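Local coordinates for glycerophosphodiester phosphodiesterase (Thermotoga maritima, PDB 1O1Z), which belongs to the glycerophosphoryl diester phosphodiesterase family, whose members are built on a TIM-barrel fold, and carries a bound sodium ion in the crystal, at residues Gln180-Glu185 with Glu189-Phe194; Ile201-Leu206 with Arg213-Glu218. All coordinates share one frame; numbering follows the deposited sequence. Where two conformers were deposited one is given.

Interaction 1. Residues Gln180-Glu185 with Glu189-Phe194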
loop_
_atom_site.group_PDB
_atom_site.type_symbol
_atom_site.label_atom_id
_atom_site.label_comp_id
_atom_site.label_asym_id
_atom_site.label_seq_id
_atom_site.Cartn_x
_atom_site.Cartn_y
_atom_site.Cartn_z
ATOM N N GLN A 180 -4.888 14.978 3.004
ATOM C CA GLN A 180 -5.652 15.977 3.721
ATOM C C GLN A 180 -5.043 16.318 5.085
ATOM O O GLN A 180 -5.346 17.378 5.648
ATOM C CB GLN A 180 -7.099 15.517 3.883
ATOM C CG GLN A 180 -7.860 15.378 2.546
ATOM C CD GLN A 180 -7.829 13.986 1.948
ATOM O OE1 GLN A 180 -6.983 13.155 2.290
ATOM N NE2 GLN A 180 -8.772 13.720 1.035
ATOM N N ALA A 181 -4.174 15.444 5.596
ATOM C CA ALA A 181 -3.461 15.721 6.849
ATOM C C ALA A 181 -2.647 17.008 6.780
ATOM O O ALA A 181 -2.496 17.704 7.774
ATOM C CB ALA A 181 -2.556 14.564 7.241
ATOM N N PHE A 182 -2.167 17.363 5.588
ATOM C CA PHE A 182 -1.326 18.538 5.399
ATOM C C PHE A 182 -2.049 19.891 5.439
ATOM O O PHE A 182 -1.413 20.936 5.348
ATOM C CB PHE A 182 -0.502 18.371 4.114
ATOM C CG PHE A 182 0.503 17.293 4.213
ATOM C CD1 PHE A 182 1.772 17.551 4.721
ATOM C CD2 PHE A 182 0.172 16.002 3.860
ATOM C CE1 PHE A 182 2.697 16.526 4.842
ATOM C CE2 PHE A 182 1.088 14.981 3.982
ATOM C CZ PHE A 182 2.346 15.239 4.476
ATOM N N GLU A 183 -3.365 19.856 5.618
ATOM C CA GLU A 183 -4.184 21.052 5.788
ATOM C C GLU A 183 -4.039 21.700 7.174
ATOM O O GLU A 183 -4.387 22.860 7.340
ATOM C CB GLU A 183 -5.662 20.711 5.530
ATOM C CG GLU A 183 -5.944 20.230 4.108
ATOM C CD GLU A 183 -7.352 19.660 3.930
ATOM O OE1 GLU A 183 -8.155 19.692 4.890
ATOM O OE2 GLU A 183 -7.660 19.165 2.824
ATOM N N LEU A 184 -3.530 20.947 8.149
ATOM C CA LEU A 184 -3.385 21.440 9.532
ATOM C C LEU A 184 -1.912 21.670 9.842
ATOM O O LEU A 184 -1.101 20.760 9.710
ATOM C CB LEU A 184 -3.954 20.422 10.522
ATOM C CG LEU A 184 -5.481 20.263 10.520
ATOM C CD1 LEU A 184 -5.912 19.125 11.466
ATOM C CD2 LEU A 184 -6.171 21.554 10.886
ATOM N N GLU A 185 -1.581 22.884 10.269
ATOM C CA GLU A 185 -0.191 23.243 10.522
ATOM C C GLU A 185 0.442 22.390 11.622
ATOM O O GLU A 185 1.614 22.041 11.523
ATOM C CB GLU A 185 -0.031 24.743 10.808
ATOM C CG GLU A 185 -0.251 25.645 9.589
ATOM C CD GLU A 185 0.506 26.964 9.680
ATOM O OE1 GLU A 185 0.045 27.879 10.392
ATOM O OE2 GLU A 185 1.565 27.090 9.026
ATOM N N GLU A 189 3.766 19.945 11.376
ATOM C CA GLU A 189 4.871 19.993 12.316
ATOM C C GLU A 189 5.220 18.617 12.876
ATOM O O GLU A 189 6.386 18.238 12.975
ATOM C CB GLU A 189 4.535 20.927 13.469
ATOM C CG GLU A 189 5.674 21.079 14.459
ATOM C CD GLU A 189 5.408 22.084 15.552
ATOM O OE1 GLU A 189 4.334 22.722 15.552
ATOM O OE2 GLU A 189 6.310 22.235 16.414
ATOM N N VAL A 190 4.196 17.859 13.261
ATOM C CA VAL A 190 4.389 16.513 13.776
ATOM C C VAL A 190 5.070 15.615 12.733
ATOM O O VAL A 190 6.013 14.906 13.030
ATOM C CB VAL A 190 3.032 15.916 14.234
ATOM C CG1 VAL A 190 3.166 14.412 14.556
ATOM C CG2 VAL A 190 2.485 16.676 15.430
ATOM N N LEU A 191 4.603 15.675 11.498
ATOM C CA LEU A 191 5.176 14.842 10.456
ATOM C C LEU A 191 6.620 15.243 10.171
ATOM O O LEU A 191 7.470 14.388 9.924
ATOM C CB LEU A 191 4.326 14.912 9.184
ATOM C CG LEU A 191 2.934 14.288 9.387
ATOM C CD1 LEU A 191 2.054 14.606 8.180
ATOM C CD2 LEU A 191 3.036 12.791 9.639
ATOM N N ARG A 192 6.912 16.539 10.210
ATOM C CA ARG A 192 8.301 16.982 10.045
ATOM C C ARG A 192 9.199 16.398 11.121
ATOM O O ARG A 192 10.342 16.054 10.857
ATOM C CB ARG A 192 8.407 18.506 10.061
ATOM C CG ARG A 192 7.894 19.168 8.831
ATOM C CD ARG A 192 7.897 20.665 8.943
ATOM N NE ARG A 192 7.495 21.286 7.701
ATOM C CZ ARG A 192 7.298 22.585 7.572
ATOM N NH1 ARG A 192 7.478 23.395 8.618
ATOM N NH2 ARG A 192 6.932 23.075 6.394
ATOM N N SER A 193 8.696 16.320 12.347
ATOM C CA SER A 193 9.482 15.782 13.465
ATOM C C SER A 193 9.789 14.314 13.228
ATOM O O SER A 193 10.918 13.869 13.480
ATOM C CB SER A 193 8.765 15.970 14.826
ATOM O OG SER A 193 7.728 15.014 15.057
ATOM N N PHE A 194 8.803 13.583 12.717
ATOM C CA PHE A 194 8.979 12.160 12.412
ATOM C C PHE A 194 10.058 11.992 11.301
ATOM O O PHE A 194 10.935 11.131 11.367
ATOM C CB PHE A 194 7.649 11.555 11.932
ATOM C CG PHE A 194 6.558 11.407 13.008
ATOM C CD1 PHE A 194 6.873 11.242 14.339
ATOM C CD2 PHE A 194 5.220 11.399 12.631
ATOM C CE1 PHE A 194 5.863 11.081 15.314
ATOM C CE2 PHE A 194 4.205 11.223 13.576
ATOM C CZ PHE A 194 4.534 11.067 14.923
HETATM O O HOH W 1 2.920 24.255 13.682
#
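Phe182 and Leu191 meet because both turn CG to the side of the backbone N, anti to the carbonyl carbon (chi1 -68° and -66°). In Phe182 this carries the far end of the ring toward the helix, while the CB of Leu191 is directed toward the 3-10 turn that holds Phe182. The touch is narrow: Leu191 CD1 lies 3.8 Å from Phe182 CZ and 3.9 Å from Phe182 CE1, and the two side chains cross at about a right angle. Bulky apolar groups suit this place between turn, helix and strand, and both also touch Val177 of strand 174-178.

A few residues away the link is polar. Glu185 O accepts from Glu189 N at 3.0 Å, the donor tilted 23° from the carbonyl plane. This is the i to i+4 bond of the first turn of helix 185-196, for which Leu184 is the N-cap residue. A water donates both to Glu185 O (3.4 Å, weak) and to Glu189 OE1 (2.8 Å). Glu189, its CG anti to the backbone N and its chain extended beyond, is long enough to meet that water, and a long, charged side chain suits so exposed a position.

The contact is thus divided by chemistry: apolar packing on the side of strand 174-178, and on the exposed side a regular helix bond with a water whose link to Glu185 O is weak.

Interaction 2. Residues Ile201-Leu206 with Arg213-Glu218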
loop_
_atom_site.group_PDB
_atom_site.type_symbol
_atom_site.label_atom_id
_atom_site.label_comp_id
_atom_site.label_asym_id
_atom_site.label_seq_id
_atom_site.Cartn_x
_atom_site.Cartn_y
_atom_site.Cartn_z
ATOM N N ILE A 201 7.734 9.269 4.924
ATOM C CA ILE A 201 6.346 9.707 4.856
ATOM C C ILE A 201 5.788 9.481 3.458
ATOM O O ILE A 201 6.305 10.035 2.498
ATOM C CB ILE A 201 6.260 11.230 5.186
ATOM C CG1 ILE A 201 6.957 11.572 6.529
ATOM C CG2 ILE A 201 4.809 11.682 5.114
ATOM C CD1 ILE A 201 6.416 10.863 7.735
ATOM N N PHE A 202 4.742 8.667 3.355
ATOM C CA PHE A 202 4.011 8.446 2.110
ATOM C C PHE A 202 2.648 9.104 2.263
ATOM O O PHE A 202 2.049 9.103 3.353
ATOM C CB PHE A 202 3.769 6.957 1.828
ATOM C CG PHE A 202 4.959 6.213 1.311
ATOM C CD1 PHE A 202 5.873 5.664 2.178
ATOM C CD2 PHE A 202 5.130 6.014 -0.074
ATOM C CE1 PHE A 202 6.982 4.973 1.708
ATOM C CE2 PHE A 202 6.252 5.326 -0.536
ATOM C CZ PHE A 202 7.158 4.794 0.367
ATOM N N VAL A 203 2.155 9.681 1.178
ATOM C CA VAL A 203 0.785 10.183 1.144
ATOM C C VAL A 203 -0.077 9.399 0.179
ATOM O O VAL A 203 0.406 8.918 -0.815
ATOM C CB VAL A 203 0.717 11.690 0.858
ATOM C CG1 VAL A 203 1.437 12.436 1.945
ATOM C CG2 VAL A 203 1.265 12.037 -0.500
ATOM N N TRP A 204 -1.363 9.257 0.500
ATOM C CA TRP A 204 -2.312 8.527 -0.339
ATOM C C TRP A 204 -3.696 9.154 -0.275
ATOM O O TRP A 204 -3.981 9.930 0.630
ATOM C CB TRP A 204 -2.427 7.079 0.141
ATOM C CG TRP A 204 -2.912 6.973 1.589
ATOM C CD1 TRP A 204 -2.139 7.035 2.696
ATOM C CD2 TRP A 204 -4.272 6.853 2.059
ATOM N NE1 TRP A 204 -2.913 6.946 3.828
ATOM C CE2 TRP A 204 -4.226 6.819 3.471
ATOM C CE3 TRP A 204 -5.515 6.753 1.435
ATOM C CZ2 TRP A 204 -5.367 6.701 4.267
ATOM C CZ3 TRP A 204 -6.656 6.637 2.225
ATOM C CH2 TRP A 204 -6.569 6.613 3.630
ATOM N N THR A 205 -4.587 8.857 -1.223
ATOM C CA THR A 205 -4.280 8.387 -2.559
ATOM C C THR A 205 -4.398 9.638 -3.406
ATOM O O THR A 205 -5.490 10.185 -3.603
ATOM C CB THR A 205 -5.326 7.367 -3.013
ATOM O OG1 THR A 205 -5.142 6.148 -2.284
ATOM C CG2 THR A 205 -5.097 7.007 -4.490
ATOM N N LEU A 206 -3.255 10.124 -3.860
ATOM C CA LEU A 206 -3.184 11.478 -4.374
ATOM C C LEU A 206 -3.145 11.457 -5.893
ATOM O O LEU A 206 -2.219 10.904 -6.490
ATOM C CB LEU A 206 -1.959 12.170 -3.779
ATOM C CG LEU A 206 -1.777 13.622 -4.194
ATOM C CD1 LEU A 206 -3.018 14.459 -3.911
ATOM C CD2 LEU A 206 -0.564 14.187 -3.532
ATOM N N ARG A 213 2.185 19.389 -5.642
ATOM C CA ARG A 213 3.222 20.414 -5.673
ATOM C C ARG A 213 3.325 21.147 -4.340
ATOM O O ARG A 213 4.426 21.476 -3.889
ATOM C CB ARG A 213 2.926 21.423 -6.787
ATOM C CG ARG A 213 3.924 22.569 -6.946
ATOM C CD ARG A 213 3.450 23.604 -7.958
ATOM N NE ARG A 213 4.490 24.549 -8.384
ATOM C CZ ARG A 213 4.506 25.861 -8.131
ATOM N NH1 ARG A 213 3.531 26.450 -7.438
ATOM N NH2 ARG A 213 5.512 26.604 -8.594
ATOM N N LYS A 214 2.178 21.413 -3.719
ATOM C CA LYS A 214 2.138 22.135 -2.460
ATOM C C LYS A 214 2.805 21.354 -1.332
ATOM O O LYS A 214 3.423 21.951 -0.453
ATOM C CB LYS A 214 0.697 22.460 -2.077
ATOM C CG LYS A 214 0.047 23.486 -2.954
ATOM C CD LYS A 214 -1.413 23.673 -2.583
ATOM N N ILE A 215 2.706 20.027 -1.364
ATOM C CA ILE A 215 3.188 19.223 -0.237
ATOM C C ILE A 215 4.459 18.434 -0.507
ATOM O O ILE A 215 4.985 17.786 0.405
ATOM C CB ILE A 215 2.101 18.257 0.300
ATOM C CG1 ILE A 215 1.817 17.112 -0.694
ATOM C CG2 ILE A 215 0.868 19.029 0.742
ATOM C CD1 ILE A 215 0.890 16.024 -0.144
ATOM N N ARG A 216 4.987 18.452 -1.726
ATOM C CA ARG A 216 5.998 17.449 -2.040
ATOM C C ARG A 216 7.325 17.609 -1.309
ATOM O O ARG A 216 8.014 16.619 -1.122
ATOM C CB ARG A 216 6.221 17.274 -3.523
ATOM C CG ARG A 216 6.619 18.475 -4.205
ATOM C CD ARG A 216 6.840 18.208 -5.681
ATOM N NE ARG A 216 7.932 17.250 -5.873
ATOM C CZ ARG A 216 8.194 16.644 -7.025
ATOM N NH1 ARG A 216 7.443 16.882 -8.090
ATOM N NH2 ARG A 216 9.215 15.806 -7.118
ATOM N N ARG A 217 7.620 18.812 -0.825
ATOM C CA ARG A 217 8.787 19.033 0.006
ATOM C C ARG A 217 8.678 18.329 1.356
ATOM O O ARG A 217 9.691 18.153 2.036
ATOM C CB ARG A 217 9.011 20.531 0.245
ATOM N N GLU A 218 7.454 17.944 1.735
ATOM C CA GLU A 218 7.168 17.339 3.042
ATOM C C GLU A 218 7.125 15.821 3.032
ATOM O O GLU A 218 6.957 15.205 4.086
ATOM C CB GLU A 218 5.803 17.816 3.542
ATOM C CG GLU A 218 5.628 19.326 3.586
ATOM C CD GLU A 218 6.567 19.978 4.569
ATOM O OE1 GLU A 218 6.719 19.450 5.686
ATOM O OE2 GLU A 218 7.175 21.023 4.234
#
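Ile215 and Glu218, which meet Val203 and Ile201 of strand 200-204, are joined by a backbone bond of 2.8 Å from Glu218 N to Ile215 O. This i to i+3 bond keeps the chain turning and brings Glu218 beside Ile201. There Ile201 CB lies 4.2 Å from Glu218 O, a plain packing contact without a hydrogen bond; the Glu218 carboxylate has its partner in Arg192.

The apolar centre is Ile215. Its CG1 stands between the backbone N and the carbonyl carbon (chi1 70°), which sends CD1 out toward the strand. That methyl meets Val203 CG2 at 4.0 Å and Leu206 CD2 at 4.1 Å, each pair tip to tip. Branched aliphatic residues suit this buried layer, because their methyl groups pack between the helix and the strand with its following loop without leaving a polar group to satisfy.

The contact is the helix-on-strand packing of a beta-alpha-beta unit made of strand 200-204, helix 209-215 and strand 221-224. Val203 and Leu206 also touch Val222 of the next strand, while Ile201 and Val203 reach back to strand 174-178.

In the fold
Interactions 1 and 2 come in series along the chain, their centres 11 Å apart on the same side of the molecule. Helix 185-196, part of interaction 1, is followed after a short loop by strand 200-204 of interaction 2, and that strand lies in parallel between 174-178 and 221-224 in the closed barrel sheet. The outer layer joins them as well: Arg192 NE forms a 2.8 Å salt bridge with Glu218 OE1, and Phe182 CB packs 3.7 Å from Ile215 CG2. Interaction 1 thus lies within one beta-alpha step of the TIM barrel and interaction 2 within the next, and these two contacts join the neighbouring units.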